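Local atomic coordinates of 1,3,6,8-tetrahydroxynaphthalene synthase (Streptomyces coelicolor, PDB entry 1U0M), a protein that condenses five malonyl-CoA units into a pentaketide and cyclises it to 1,3,6,8-tetrahydroxynaphthalene, a precursor of melanin and naphthoquinone metabolites. Residues R303-E308 and L318-R323. Numbering follows the deposited sequence.
Sequences RATLTE and LDALRR
R323 reaches from helix 315-326 to helix 300-308 and lays its guanidinium against the backbone there. Its chain is extended from CG to NE. One face of the guanidinium lies over A304 O, with T305 N nearer the rim. R322 NH2 sits over the rim of the opposite face. CB of A304 touches the shaft of R323 at CD (3.8 Å). E308 comes to the guanidinium edge on an extended chain, CG anti to the backbone N. Its OE1 takes both end nitrogens of R323 and lies near their plane. The bond from R323 NH2 to E308 OE1 is the shorter and straighter (2.6 Å, 153°). The bond from R323 NH1 to E308 OE1 is longer and more bent (3.0 Å). The carboxylate of E308 is turned 54° from the guanidinium plane.

D319 takes the inner nitrogen of R323, NE, close to the guanidinium plane. R323 NE donates to the syn lone pair of D319 OD1 at 2.5 Å. T305 OG1 donates to the anti lone pair of D319 OD1, also at 2.5 Å. T305 OG1 stands beside its own backbone N, and T305 CG2 lies 3.3 Å from D319 OD1. The second oxygen, D319 OD2, pairs with R322 NH2 at 2.6 Å. Two arginines thus flank one buried carboxylate, which would favour its charged form. Y309 adds a cation-pi contact to R323.

The axes of segments 303-308 and 318-323 cross at 109° and come within 8.9 Å. E308, D319, R322 and R323 form a salt-bridge network that joins the two helices through the E308-R323 pair, in the C-terminal half of the thiolase fold of chalcone synthase-like enzymes.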
ATOM      1  N   ARG A 303     -19.877 -14.013 -11.095  1.00 55.50           N
ATOM      2  CA  ARG A 303     -19.700 -14.761 -12.327  1.00 54.81           C
ATOM      3  C   ARG A 303     -20.033 -13.915 -13.553  1.00 52.24           C
ATOM      4  O   ARG A 303     -19.492 -14.144 -14.634  1.00 54.06           O
ATOM      5  CB  ARG A 303     -20.557 -16.031 -12.301  1.00 57.46           C
ATOM      6  CG  ARG A 303     -20.143 -17.062 -13.343  1.00 62.57           C
ATOM      7  CD  ARG A 303     -20.787 -18.434 -13.127  1.00 67.52           C
ATOM      8  NE  ARG A 303     -20.382 -19.063 -11.869  1.00 71.32           N
ATOM      9  CZ  ARG A 303     -20.963 -18.836 -10.694  1.00 73.67           C
ATOM     10  NH1 ARG A 303     -21.986 -17.996 -10.609  1.00 74.54           N
ATOM     11  NH2 ARG A 303     -20.516 -19.446  -9.601  1.00 75.01           N
ATOM     12  N   ALA A 304     -20.912 -12.935 -13.385  1.00 49.26           N
ATOM     13  CA  ALA A 304     -21.296 -12.058 -14.486  1.00 46.07           C
ATOM     14  C   ALA A 304     -20.145 -11.126 -14.873  1.00 45.80           C
ATOM     15  O   ALA A 304     -19.929 -10.839 -16.056  1.00 44.19           O
ATOM     16  CB  ALA A 304     -22.516 -11.237 -14.094  1.00 47.21           C
ATOM     17  N   THR A 305     -19.407 -10.645 -13.876  1.00 44.87           N
ATOM     18  CA  THR A 305     -18.277  -9.751 -14.132  1.00 42.52           C
ATOM     19  C   THR A 305     -17.194 -10.520 -14.875  1.00 42.66           C
ATOM     20  O   THR A 305     -16.609 -10.029 -15.842  1.00 44.26           O
ATOM     21  CB  THR A 305     -17.663  -9.218 -12.815  1.00 41.69           C
ATOM     22  OG1 THR A 305     -18.661  -8.505 -12.080  1.00 43.21           O
ATOM     23  CG2 THR A 305     -16.483  -8.288 -13.098  1.00 39.80           C
ATOM     24  N   LEU A 306     -16.937 -11.741 -14.425  1.00 42.38           N
ATOM     25  CA  LEU A 306     -15.899 -12.560 -15.030  1.00 42.19           C
ATOM     26  C   LEU A 306     -16.251 -12.974 -16.461  1.00 41.68           C
ATOM     27  O   LEU A 306     -15.380 -13.036 -17.331  1.00 41.35           O
ATOM     28  CB  LEU A 306     -15.642 -13.791 -14.148  1.00 42.55           C
ATOM     29  CG  LEU A 306     -15.459 -13.527 -12.642  1.00 42.99           C
ATOM     30  CD1 LEU A 306     -15.233 -14.849 -11.915  1.00 44.05           C
ATOM     31  CD2 LEU A 306     -14.289 -12.591 -12.401  1.00 42.92           C
ATOM     32  N   THR A 307     -17.535 -13.237 -16.700  1.00 40.02           N
ATOM     33  CA  THR A 307     -18.011 -13.655 -18.012  1.00 38.29           C
ATOM     34  C   THR A 307     -17.892 -12.547 -19.052  1.00 37.70           C
ATOM     35  O   THR A 307     -17.562 -12.809 -20.217  1.00 37.10           O
ATOM     36  CB  THR A 307     -19.494 -14.124 -17.945  1.00 39.27           C
ATOM     37  OG1 THR A 307     -19.600 -15.244 -17.058  1.00 42.73           O
ATOM     38  CG2 THR A 307     -19.984 -14.550 -19.309  1.00 36.87           C
ATOM     39  N   GLU A 308     -18.146 -11.316 -18.620  1.00 36.37           N
ATOM     40  CA  GLU A 308     -18.101 -10.154 -19.504  1.00 39.35           C
ATOM     41  C   GLU A 308     -16.813  -9.316 -19.447  1.00 39.45           C
ATOM     42  O   GLU A 308     -16.430  -8.686 -20.435  1.00 42.67           O
ATOM     43  CB  GLU A 308     -19.311  -9.246 -19.217  1.00 39.10           C
ATOM     44  CG  GLU A 308     -19.288  -7.942 -19.991  1.00 42.88           C
ATOM     45  CD  GLU A 308     -20.480  -7.032 -19.712  1.00 43.52           C
ATOM     46  OE1 GLU A 308     -20.854  -6.853 -18.530  1.00 42.13           O
ATOM     47  OE2 GLU A 308     -21.025  -6.477 -20.689  1.00 43.65           O
ATOM     48  N   LEU A 318     -16.450  -4.777  -6.612  1.00 46.80           N
ATOM     49  CA  LEU A 318     -17.132  -3.533  -6.920  1.00 46.87           C
ATOM     50  C   LEU A 318     -18.067  -3.626  -8.116  1.00 48.58           C
ATOM     51  O   LEU A 318     -19.169  -3.072  -8.092  1.00 49.02           O
ATOM     52  CB  LEU A 318     -16.102  -2.423  -7.143  1.00 45.51           C
ATOM     53  CG  LEU A 318     -15.596  -1.703  -5.885  1.00 46.27           C
ATOM     54  CD1 LEU A 318     -15.212  -2.711  -4.818  1.00 45.81           C
ATOM     55  CD2 LEU A 318     -14.415  -0.808  -6.241  1.00 42.62           C
ATOM     56  N   ASP A 319     -17.634  -4.320  -9.163  1.00 49.17           N
ATOM     57  CA  ASP A 319     -18.458  -4.459 -10.354  1.00 49.04           C
ATOM     58  C   ASP A 319     -19.615  -5.423 -10.110  1.00 50.77           C
ATOM     59  O   ASP A 319     -20.678  -5.283 -10.710  1.00 50.49           O
ATOM     60  CB  ASP A 319     -17.611  -4.934 -11.528  1.00 46.94           C
ATOM     61  CG  ASP A 319     -18.418  -5.097 -12.792  1.00 47.65           C
ATOM     62  OD1 ASP A 319     -19.002  -6.182 -12.998  1.00 42.33           O
ATOM     63  OD2 ASP A 319     -18.474  -4.126 -13.578  1.00 49.08           O
ATOM     64  N   ALA A 320     -19.405  -6.407  -9.241  1.00 53.21           N
ATOM     65  CA  ALA A 320     -20.456  -7.368  -8.925  1.00 56.34           C
ATOM     66  C   ALA A 320     -21.560  -6.569  -8.255  1.00 57.95           C
ATOM     67  O   ALA A 320     -22.730  -6.698  -8.605  1.00 58.73           O
ATOM     68  CB  ALA A 320     -19.937  -8.444  -7.985  1.00 54.63           C
ATOM     69  N   LEU A 321     -21.176  -5.733  -7.293  1.00 59.53           N
ATOM     70  CA  LEU A 321     -22.137  -4.887  -6.602  1.00 60.03           C
ATOM     71  C   LEU A 321     -22.840  -4.031  -7.630  1.00 60.26           C
ATOM     72  O   LEU A 321     -24.065  -3.976  -7.668  1.00 63.32           O
ATOM     73  CB  LEU A 321     -21.447  -3.967  -5.601  1.00 60.07           C
ATOM     74  CG  LEU A 321     -21.374  -4.420  -4.147  1.00 60.68           C
ATOM     75  CD1 LEU A 321     -20.742  -3.312  -3.320  1.00 59.90           C
ATOM     76  CD2 LEU A 321     -22.770  -4.737  -3.626  1.00 59.24           C
ATOM     77  N   ARG A 322     -22.059  -3.361  -8.468  1.00 59.41           N
ATOM     78  CA  ARG A 322     -22.627  -2.506  -9.494  1.00 59.80           C
ATOM     79  C   ARG A 322     -23.720  -3.247 -10.267  1.00 61.34           C
ATOM     80  O   ARG A 322     -24.710  -2.647 -10.686  1.00 61.82           O
ATOM     81  CB  ARG A 322     -21.526  -2.019 -10.445  1.00 59.19           C
ATOM     82  CG  ARG A 322     -21.973  -0.962 -11.451  1.00 59.38           C
ATOM     83  CD  ARG A 322     -22.490  -1.602 -12.727  1.00 61.69           C
ATOM     84  NE  ARG A 322     -21.401  -2.095 -13.566  1.00 63.54           N
ATOM     85  CZ  ARG A 322     -21.500  -3.130 -14.396  1.00 63.83           C
ATOM     86  NH1 ARG A 322     -22.638  -3.799 -14.504  1.00 65.08           N
ATOM     87  NH2 ARG A 322     -20.458  -3.498 -15.123  1.00 64.99           N
ATOM     88  N   ARG A 323     -23.549  -4.553 -10.449  1.00 61.79           N
ATOM     89  CA  ARG A 323     -24.538  -5.344 -11.174  1.00 63.08           C
ATOM     90  C   ARG A 323     -25.719  -5.709 -10.283  1.00 65.41           C
ATOM     91  O   ARG A 323     -26.814  -6.001 -10.772  1.00 66.18           O
ATOM     92  CB  ARG A 323     -23.898  -6.615 -11.733  1.00 60.55           C
ATOM     93  CG  ARG A 323     -22.938  -6.369 -12.881  1.00 55.90           C
ATOM     94  CD  ARG A 323     -22.108  -7.602 -13.169  1.00 52.50           C
ATOM     95  NE  ARG A 323     -20.990  -7.295 -14.052  1.00 49.93           N
ATOM     96  CZ  ARG A 323     -21.060  -7.296 -15.377  1.00 50.64           C
ATOM     97  NH1 ARG A 323     -22.200  -7.598 -15.983  1.00 48.10           N
ATOM     98  NH2 ARG A 323     -19.991  -6.986 -16.098  1.00 50.30           N
TER